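Local coordinates for periplasmic iron-binding protein (Synechocystis sp., PDB 2VOZ) that binds ferric iron in the periplasm and probably delivers it to an ABC transporter that imports Fe(3+), at residues Ser172-Arg177 with Thr259-Val263; Ala64-Ile68 with Met90-Ala94; Glu183-Arg187 with Asp335-Leu339. All blocks are in the same frame, centred on the assembly; numbering follows the deposited sequence. Where two conformers were deposited one is given.

Interaction 1. Residues Ser172-Arg177 with Thr259-Val263; sequences SLTASR and THVNV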
loop_
_atom_site.group_PDB
_atom_site.type_symbol
_atom_site.label_atom_id
_atom_site.label_comp_id
_atom_site.label_asym_id
_atom_site.label_seq_id
_atom_site.Cartn_x
_atom_site.Cartn_y
_atom_site.Cartn_z
ATOM N N SER B 172 -22.257 3.352 -22.596
ATOM C CA SER B 172 -22.696 4.730 -22.427
ATOM C C SER B 172 -22.466 5.629 -23.653
ATOM O O SER B 172 -23.324 6.494 -23.977
ATOM C CB SER B 172 -22.084 5.325 -21.141
ATOM O OG SER B 172 -22.690 4.680 -20.007
ATOM N N LEU B 173 -21.343 5.441 -24.349
ATOM C CA LEU B 173 -21.118 6.202 -25.567
ATOM C C LEU B 173 -22.170 5.871 -26.598
ATOM O O LEU B 173 -22.755 6.769 -27.211
ATOM C CB LEU B 173 -19.733 5.970 -26.129
ATOM C CG LEU B 173 -19.432 6.695 -27.441
ATOM C CD1 LEU B 173 -19.568 8.213 -27.352
ATOM C CD2 LEU B 173 -18.014 6.318 -27.914
ATOM N N THR B 174 -22.458 4.588 -26.761
ATOM C CA THR B 174 -23.466 4.223 -27.749
ATOM C C THR B 174 -24.844 4.724 -27.330
ATOM O O THR B 174 -25.618 5.199 -28.157
ATOM C CB THR B 174 -23.494 2.727 -27.934
ATOM O OG1 THR B 174 -22.236 2.264 -28.488
ATOM C CG2 THR B 174 -24.652 2.299 -28.847
ATOM N N ALA B 175 -25.130 4.625 -26.031
ATOM C CA ALA B 175 -26.404 5.103 -25.488
ATOM C C ALA B 175 -26.589 6.570 -25.806
ATOM O O ALA B 175 -27.682 7.009 -26.145
ATOM C CB ALA B 175 -26.400 4.894 -23.995
ATOM N N SER B 176 -25.514 7.344 -25.670
ATOM C CA SER B 176 -25.599 8.773 -26.010
ATOM C C SER B 176 -25.924 8.996 -27.500
ATOM O O SER B 176 -26.672 9.922 -27.832
ATOM C CB SER B 176 -24.333 9.515 -25.602
ATOM O OG SER B 176 -23.266 9.308 -26.497
ATOM N N ARG B 177 -25.374 8.163 -28.386
ATOM C CA ARG B 177 -25.657 8.316 -29.803
ATOM C C ARG B 177 -27.123 7.976 -30.064
ATOM O O ARG B 177 -27.760 8.653 -30.879
ATOM C CB ARG B 177 -24.754 7.434 -30.661
ATOM C CG ARG B 177 -23.252 7.736 -30.564
ATOM C CD ARG B 177 -22.942 9.239 -30.766
ATOM N NE ARG B 177 -22.813 9.885 -29.467
ATOM C CZ ARG B 177 -22.355 11.129 -29.288
ATOM N NH1 ARG B 177 -22.233 11.609 -28.055
ATOM N NH2 ARG B 177 -22.041 11.873 -30.345
ATOM N N THR B 259 -17.919 16.980 -26.900
ATOM C CA THR B 259 -17.338 15.672 -26.680
ATOM C C THR B 259 -18.267 14.879 -25.731
ATOM O O THR B 259 -18.861 15.428 -24.823
ATOM C CB THR B 259 -15.977 15.884 -25.975
ATOM O OG1 THR B 259 -15.121 16.676 -26.828
ATOM C CG2 THR B 259 -15.323 14.527 -25.633
ATOM N N HIS B 260 -18.289 13.567 -25.877
ATOM C CA HIS B 260 -19.105 12.758 -24.980
ATOM C C HIS B 260 -18.464 12.821 -23.589
ATOM O O HIS B 260 -17.287 12.554 -23.448
ATOM C CB HIS B 260 -19.119 11.320 -25.481
ATOM C CG HIS B 260 -19.721 10.351 -24.513
ATOM N ND1 HIS B 260 -21.082 10.212 -24.364
ATOM C CD2 HIS B 260 -19.154 9.458 -23.668
ATOM C CE1 HIS B 260 -21.324 9.278 -23.458
ATOM N NE2 HIS B 260 -20.170 8.802 -23.021
ATOM N N VAL B 261 -19.242 13.210 -22.593
ATOM C CA VAL B 261 -18.735 13.165 -21.215
ATOM C C VAL B 261 -19.548 12.148 -20.402
ATOM O O VAL B 261 -20.687 11.765 -20.780
ATOM C CB VAL B 261 -18.719 14.539 -20.546
ATOM C CG1 VAL B 261 -17.693 15.460 -21.245
ATOM C CG2 VAL B 261 -20.144 15.138 -20.523
ATOM N N ASN B 262 -18.944 11.654 -19.333
ATOM C CA ASN B 262 -19.623 10.761 -18.428
ATOM C C ASN B 262 -19.132 11.130 -17.031
ATOM O O ASN B 262 -18.184 11.900 -16.903
ATOM C CB ASN B 262 -19.270 9.309 -18.783
ATOM C CG ASN B 262 -20.329 8.339 -18.344
ATOM O OD1 ASN B 262 -21.029 8.567 -17.342
ATOM N ND2 ASN B 262 -20.445 7.225 -19.078
ATOM N N VAL B 263 -19.801 10.611 -16.012
ATOM C CA VAL B 263 -19.511 11.028 -14.647
ATOM C C VAL B 263 -19.185 9.885 -13.730
ATOM O O VAL B 263 -19.553 8.736 -13.997
ATOM C CB VAL B 263 -20.710 11.840 -14.021
ATOM C CG1 VAL B 263 -20.989 13.113 -14.807
ATOM C CG2 VAL B 263 -22.005 10.971 -13.966
#

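Interaction 2. Residues Ala64-Ile68 with Met90-Ala94; sequences AEELI and MLWRA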
loop_
_atom_site.group_PDB
_atom_site.type_symbol
_atom_site.label_atom_id
_atom_site.label_comp_id
_atom_site.label_asym_id
_atom_site.label_seq_id
_atom_site.Cartn_x
_atom_site.Cartn_y
_atom_site.Cartn_z
ATOM N N ALA B 64 -18.480 -2.005 -8.831
ATOM C CA ALA B 64 -19.840 -1.443 -8.890
ATOM C C ALA B 64 -20.949 -2.501 -8.829
ATOM O O ALA B 64 -21.863 -2.383 -8.019
ATOM C CB ALA B 64 -19.973 -0.579 -10.140
ATOM N N GLU B 65 -20.878 -3.531 -9.681
ATOM C CA GLU B 65 -21.916 -4.534 -9.705
ATOM C C GLU B 65 -21.992 -5.236 -8.365
ATOM O O GLU B 65 -23.070 -5.553 -7.905
ATOM C CB GLU B 65 -21.653 -5.579 -10.807
ATOM C CG GLU B 65 -22.827 -6.444 -11.093
ATOM C CD GLU B 65 -23.993 -5.641 -11.635
ATOM O OE1 GLU B 65 -23.776 -4.788 -12.545
ATOM O OE2 GLU B 65 -25.108 -5.851 -11.117
ATOM N N GLU B 66 -20.839 -5.528 -7.760
ATOM C CA GLU B 66 -20.858 -6.197 -6.448
ATOM C C GLU B 66 -21.538 -5.364 -5.362
ATOM O O GLU B 66 -22.260 -5.918 -4.522
ATOM C CB GLU B 66 -19.450 -6.571 -5.973
ATOM C CG GLU B 66 -18.769 -7.674 -6.823
ATOM C CD GLU B 66 -17.337 -7.892 -6.331
ATOM O OE1 GLU B 66 -17.176 -8.646 -5.343
ATOM O OE2 GLU B 66 -16.403 -7.279 -6.920
ATOM N N LEU B 67 -21.265 -4.067 -5.348
ATOM C CA LEU B 67 -21.890 -3.191 -4.356
ATOM C C LEU B 67 -23.388 -3.160 -4.578
ATOM O O LEU B 67 -24.170 -3.205 -3.617
ATOM C CB LEU B 67 -21.314 -1.787 -4.477
ATOM C CG LEU B 67 -19.883 -1.613 -3.991
ATOM C CD1 LEU B 67 -19.457 -0.177 -4.330
ATOM C CD2 LEU B 67 -19.785 -1.876 -2.476
ATOM N N ILE B 68 -23.818 -3.087 -5.833
ATOM C CA ILE B 68 -25.252 -3.062 -6.091
ATOM C C ILE B 68 -25.885 -4.343 -5.525
ATOM O O ILE B 68 -26.916 -4.324 -4.853
ATOM C CB ILE B 68 -25.550 -2.905 -7.622
ATOM C CG1 ILE B 68 -25.087 -1.500 -8.077
ATOM C CG2 ILE B 68 -27.045 -3.167 -7.901
ATOM C CD1 ILE B 68 -25.064 -1.290 -9.629
ATOM N N MET B 90 -23.638 2.844 -14.565
ATOM C CA MET B 90 -23.648 2.122 -13.286
ATOM C C MET B 90 -24.604 2.732 -12.290
ATOM O O MET B 90 -25.287 2.011 -11.575
ATOM C CB MET B 90 -22.243 1.939 -12.667
ATOM C CG MET B 90 -21.277 1.097 -13.531
ATOM S SD MET B 90 -21.980 -0.546 -14.055
ATOM C CE MET B 90 -22.372 -1.293 -12.503
ATOM N N LEU B 91 -24.662 4.061 -12.240
ATOM C CA LEU B 91 -25.694 4.715 -11.454
ATOM C C LEU B 91 -27.082 4.274 -11.902
ATOM O O LEU B 91 -27.965 4.029 -11.080
ATOM C CB LEU B 91 -25.544 6.229 -11.545
ATOM C CG LEU B 91 -24.264 6.654 -10.802
ATOM C CD1 LEU B 91 -23.840 8.097 -11.249
ATOM C CD2 LEU B 91 -24.448 6.535 -9.268
ATOM N N TRP B 92 -27.256 4.132 -13.213
ATOM C CA TRP B 92 -28.541 3.693 -13.735
ATOM C C TRP B 92 -28.847 2.249 -13.270
ATOM O O TRP B 92 -29.990 1.949 -12.921
ATOM C CB TRP B 92 -28.541 3.811 -15.269
ATOM C CG TRP B 92 -29.751 3.185 -15.956
ATOM C CD1 TRP B 92 -30.939 3.802 -16.202
ATOM C CD2 TRP B 92 -29.862 1.859 -16.497
ATOM N NE1 TRP B 92 -31.795 2.953 -16.852
ATOM C CE2 TRP B 92 -31.167 1.754 -17.050
ATOM C CE3 TRP B 92 -29.011 0.741 -16.537
ATOM C CZ2 TRP B 92 -31.641 0.594 -17.640
ATOM C CZ3 TRP B 92 -29.481 -0.424 -17.142
ATOM C CH2 TRP B 92 -30.782 -0.483 -17.697
ATOM N N ARG B 93 -27.877 1.349 -13.269
ATOM C CA ARG B 93 -28.152 -0.009 -12.777
ATOM C C ARG B 93 -28.596 0.003 -11.324
ATOM O O ARG B 93 -29.504 -0.755 -10.936
ATOM C CB ARG B 93 -26.970 -0.935 -12.946
ATOM C CG ARG B 93 -26.658 -1.178 -14.395
ATOM C CD ARG B 93 -25.587 -2.278 -14.529
ATOM N NE ARG B 93 -25.134 -2.327 -15.919
ATOM C CZ ARG B 93 -24.030 -2.952 -16.327
ATOM N NH1 ARG B 93 -23.714 -2.931 -17.616
ATOM N NH2 ARG B 93 -23.258 -3.613 -15.455
ATOM N N ALA B 94 -27.987 0.882 -10.524
ATOM C CA ALA B 94 -28.405 1.071 -9.129
ATOM C C ALA B 94 -29.850 1.606 -9.032
ATOM O O ALA B 94 -30.657 1.124 -8.244
ATOM C CB ALA B 94 -27.442 2.035 -8.413
#

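Interaction 3. Residues Glu183-Arg187 with Asp335-Leu339; sequences EPETR and DSARL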
loop_
_atom_site.group_PDB
_atom_site.type_symbol
_atom_site.label_atom_id
_atom_site.label_comp_id
_atom_site.label_asym_id
_atom_site.label_seq_id
_atom_site.Cartn_x
_atom_site.Cartn_y
_atom_site.Cartn_z
ATOM N N GLU B 183 -32.379 5.129 -32.951
ATOM C CA GLU B 183 -31.818 3.790 -33.133
ATOM C C GLU B 183 -31.370 3.468 -34.576
ATOM O O GLU B 183 -30.256 2.967 -34.771
ATOM C CB GLU B 183 -32.762 2.731 -32.520
ATOM C CG GLU B 183 -32.290 1.312 -32.737
ATOM C CD GLU B 183 -32.923 0.300 -31.801
ATOM O OE1 GLU B 183 -33.172 0.631 -30.634
ATOM O OE2 GLU B 183 -33.109 -0.857 -32.250
ATOM N N PRO B 184 -32.234 3.703 -35.600
ATOM C CA PRO B 184 -31.810 3.394 -36.997
ATOM C C PRO B 184 -30.473 4.051 -37.399
ATOM O O PRO B 184 -29.577 3.375 -37.954
ATOM C CB PRO B 184 -32.974 3.956 -37.832
ATOM C CG PRO B 184 -34.206 3.687 -36.916
ATOM C CD PRO B 184 -33.644 4.158 -35.548
ATOM N N GLU B 185 -30.339 5.355 -37.127
ATOM C CA GLU B 185 -29.069 6.048 -37.389
ATOM C C GLU B 185 -27.911 5.485 -36.578
ATOM O O GLU B 185 -26.802 5.283 -37.104
ATOM C CB GLU B 185 -29.195 7.553 -37.164
ATOM C CG GLU B 185 -29.986 8.236 -38.247
ATOM N N THR B 186 -28.179 5.191 -35.310
ATOM C CA THR B 186 -27.102 4.699 -34.470
ATOM C C THR B 186 -26.658 3.292 -34.914
ATOM O O THR B 186 -25.469 2.954 -34.912
ATOM C CB THR B 186 -27.481 4.748 -32.990
ATOM O OG1 THR B 186 -27.723 6.129 -32.643
ATOM C CG2 THR B 186 -26.283 4.208 -32.145
ATOM N N ARG B 187 -27.630 2.460 -35.284
ATOM C CA ARG B 187 -27.336 1.129 -35.797
ATOM C C ARG B 187 -26.428 1.214 -37.030
ATOM O O ARG B 187 -25.462 0.466 -37.147
ATOM C CB ARG B 187 -28.640 0.405 -36.131
ATOM C CG ARG B 187 -28.409 -1.019 -36.520
ATOM C CD ARG B 187 -29.770 -1.677 -36.802
ATOM N NE ARG B 187 -29.560 -2.926 -37.520
ATOM C CZ ARG B 187 -29.334 -2.995 -38.834
ATOM N NH1 ARG B 187 -29.148 -4.180 -39.406
ATOM N NH2 ARG B 187 -29.320 -1.876 -39.586
ATOM N N ASP B 335 -30.789 -0.716 -24.908
ATOM C CA ASP B 335 -30.826 -0.507 -26.348
ATOM C C ASP B 335 -29.404 -0.613 -26.915
ATOM O O ASP B 335 -29.198 -1.209 -27.966
ATOM C CB ASP B 335 -31.410 0.874 -26.656
ATOM C CG ASP B 335 -32.714 1.198 -25.829
ATOM O OD1 ASP B 335 -33.714 1.463 -26.516
ATOM O OD2 ASP B 335 -32.751 1.225 -24.541
ATOM N N SER B 336 -28.452 -0.012 -26.207
ATOM C CA SER B 336 -27.038 0.013 -26.612
ATOM C C SER B 336 -26.469 -1.405 -26.641
ATOM O O SER B 336 -25.774 -1.791 -27.572
ATOM C CB SER B 336 -26.259 0.877 -25.610
ATOM O OG SER B 336 -24.865 0.730 -25.775
ATOM N N ALA B 337 -26.742 -2.167 -25.582
ATOM C CA ALA B 337 -26.208 -3.533 -25.499
ATOM C C ALA B 337 -26.798 -4.383 -26.614
ATOM O O ALA B 337 -26.110 -5.171 -27.262
ATOM C CB ALA B 337 -26.575 -4.132 -24.150
ATOM N N ARG B 338 -28.092 -4.210 -26.832
ATOM C CA ARG B 338 -28.768 -4.968 -27.896
ATOM C C ARG B 338 -28.190 -4.644 -29.284
ATOM O O ARG B 338 -27.896 -5.542 -30.079
ATOM C CB ARG B 338 -30.270 -4.681 -27.830
ATOM C CG ARG B 338 -31.081 -5.264 -29.010
ATOM C CD ARG B 338 -32.591 -5.152 -28.690
ATOM N NE ARG B 338 -33.002 -3.755 -28.497
ATOM C CZ ARG B 338 -33.041 -2.799 -29.419
ATOM N NH1 ARG B 338 -32.666 -3.032 -30.680
ATOM N NH2 ARG B 338 -33.488 -1.580 -29.061
ATOM N N LEU B 339 -28.051 -3.364 -29.591
ATOM C CA LEU B 339 -27.602 -2.950 -30.910
ATOM C C LEU B 339 -26.133 -3.282 -31.103
ATOM O O LEU B 339 -25.733 -3.737 -32.162
ATOM C CB LEU B 339 -27.790 -1.448 -31.074
ATOM C CG LEU B 339 -29.150 -0.880 -31.412
ATOM C CD1 LEU B 339 -28.923 0.617 -31.698
ATOM C CD2 LEU B 339 -29.772 -1.553 -32.639
HETATM O O HOH W 1 -33.341 2.706 -28.882
#

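Interaction 1. Residues Ser172-Arg177 with Thr259-Val263
The imidazole of His260 lies against helix 168-181 with Leu173 over one face: the methyl CD1 sits 3.5 Å above the ring plane, displaced toward the rim, and 3.9 Å from the ring centroid, a CH-pi contact. Leu173 reaches this position because its CG is anti to the backbone N (chi1 178°), which carries the branch out toward His260. Ser176 OG, the Arg177 NH1 and Ser172 O approach the ring obliquely. The second flat group, the Arg177 guanidinium, is turned 78° from the imidazole and holds Ser176 OG at its edge and in its plane. NE (3.1 Å) and NH1 (3.0 Å) of Arg177 both donate to that one oxygen, while Ser176 OG itself gives its proton to Leu173 O at 2.7 Å. Three hydrogen bonds thus fix the hydroxyl, which lies 3.2 Å from His260 ND1. Outside the pair, Arg177 NH2 is salt-bridged to Glu149. Further along, the amide ND2 of Asn262 comes within 3.2 Å of Ser172 CB, and the hydroxyl of Ser172 bonds to Asp87, which also weakly accepts from Asn262 ND2. The chemistry is therefore that of a buried seam joining helix 168-181 to residues 259-263, close to the iron ligand Tyr169: a serine hydroxyl gripped by Arg177 and committed to Leu173 O, Ser172 tied to Asp87, and a leucine methyl packed on the imidazole face.

Interaction 2. Residues Ala64-Ile68 with Met90-Ala94
Ile68 packs against Met90, Arg93 and Ala94, and Ala64 against Met90, where two helices of an alpha/beta unit run side by side. Helix 64-74 forms a beta-alpha-beta crossover between the parallel strands 56-61 and 82-86, with strand 35-40 lying between them in the sheet, and helix 88-96 follows the last of these strands. The short segments are nearly parallel, 15° apart, with axes 10.2 Å from each other. The principal bump is Ile68: its CD1 enters a hollow framed by Met90, Arg93 and Ala94, standing 3.8 Å from Met90 O and equally 3.8 Å from Arg93 CB. With CG1 anti to the carbonyl carbon (chi1 -67°) and the chain then extended, the methyl is carried straight across to the other helix. The reciprocal bump is Met90, whose chain bends at both chi2 and chi3, curling CE back over Ala64. The small side chain of Ala64 makes room for it, yet the fit is tight, CE and Ala64 CB being only 3.4 Å apart; CE also comes within 3.9 Å of Ile68 CD1. Thr85 of strand 82-86 touches both Ala64 and Met90 at the sheet side. At one margin of this apolar layer Glu65 and Arg93 meet at about a right angle in a salt bridge. Arg93 has a further partner, Gln333, at NE, and Gly203 of a neighbouring subunit packs on Glu65. In the salt bridge itself, Arg93 NH2 donates to Glu65 OE1 at 3.2 Å with an N-H...O angle of 150°, NH2 meeting OE1 nearly in line with the C-O bond of Glu65.

Interaction 3. Residues Glu183-Arg187 with Asp335-Leu339
A salt-bridge network of Glu183, Arg338 and Asp335 ties the first turn of helix 183-195 to helix 333-342. Arg338 addresses the Glu183 carboxylate end-on with both terminal nitrogens: NH2 donates to Glu183 OE1 at 2.7 Å, and NH1 to Glu183 OE2 at 2.7 Å. Both bonds are fairly straight, with N-H...O angles above 160°. OE1 uses its syn lone pair, whereas NH1 meets OE2 on the syn side but well out of the carboxylate plane, as expected from two flat groups twisted 32° against each other. Glu183 gets there as an extended arm, CG lying anti to the backbone N, while the Arg338 chain bends at chi3 to turn its guanidinium toward the acid. Asp335 joins one turn earlier on the same helix as Arg338. Its OD1 is 4.2 Å from Glu183 OE1, a proximity of like charges that Arg338 and a bridging water, which donates to both oxygens, probably ease; Arg338 NH2 forms a long ion pair with that same Asp335 OD1. Beneath the charges lies Leu339, the buried wedge of the contact. Its CD1 rests 3.6 Å from Glu183 CG, and its CD2 is 3.4 Å from Glu183 OE2, so the leucine lines one side of the acid. The Arg187 chain crosses Leu339 at about a right angle, its CG 4.1 Å from CD2. Ile178 of helix 168-181 touches both Thr186 and Asp335. The pattern is an end-on, bidentate Arg-Glu pair, extended by Asp335 into a salt-bridge network between two helices inclined by 44°, over Leu339.

Interaction 2 closes first along the chain, before the others begin, whereas interactions 1 and 3 interlock, their segments alternating. Those two are neighbours, 13 Å between centres, and share packing: helix 168-181 runs directly into helix 183-195, and the methyl groups of Thr174 of interaction 1 and Thr186 of interaction 3 meet. Interaction 2 is 18 Å from interaction 1 and 22 Å from interaction 3, centre to centre. The mixed beta-sheet relates it to interaction 1, because strand 82-86, which precedes helix 88-96, pairs antiparallel with strand 261-268. Interactions 1 and 2 both approach the iron ligand Tyr169, whereas interaction 3 fastens the C-terminal helix away from the annotated site.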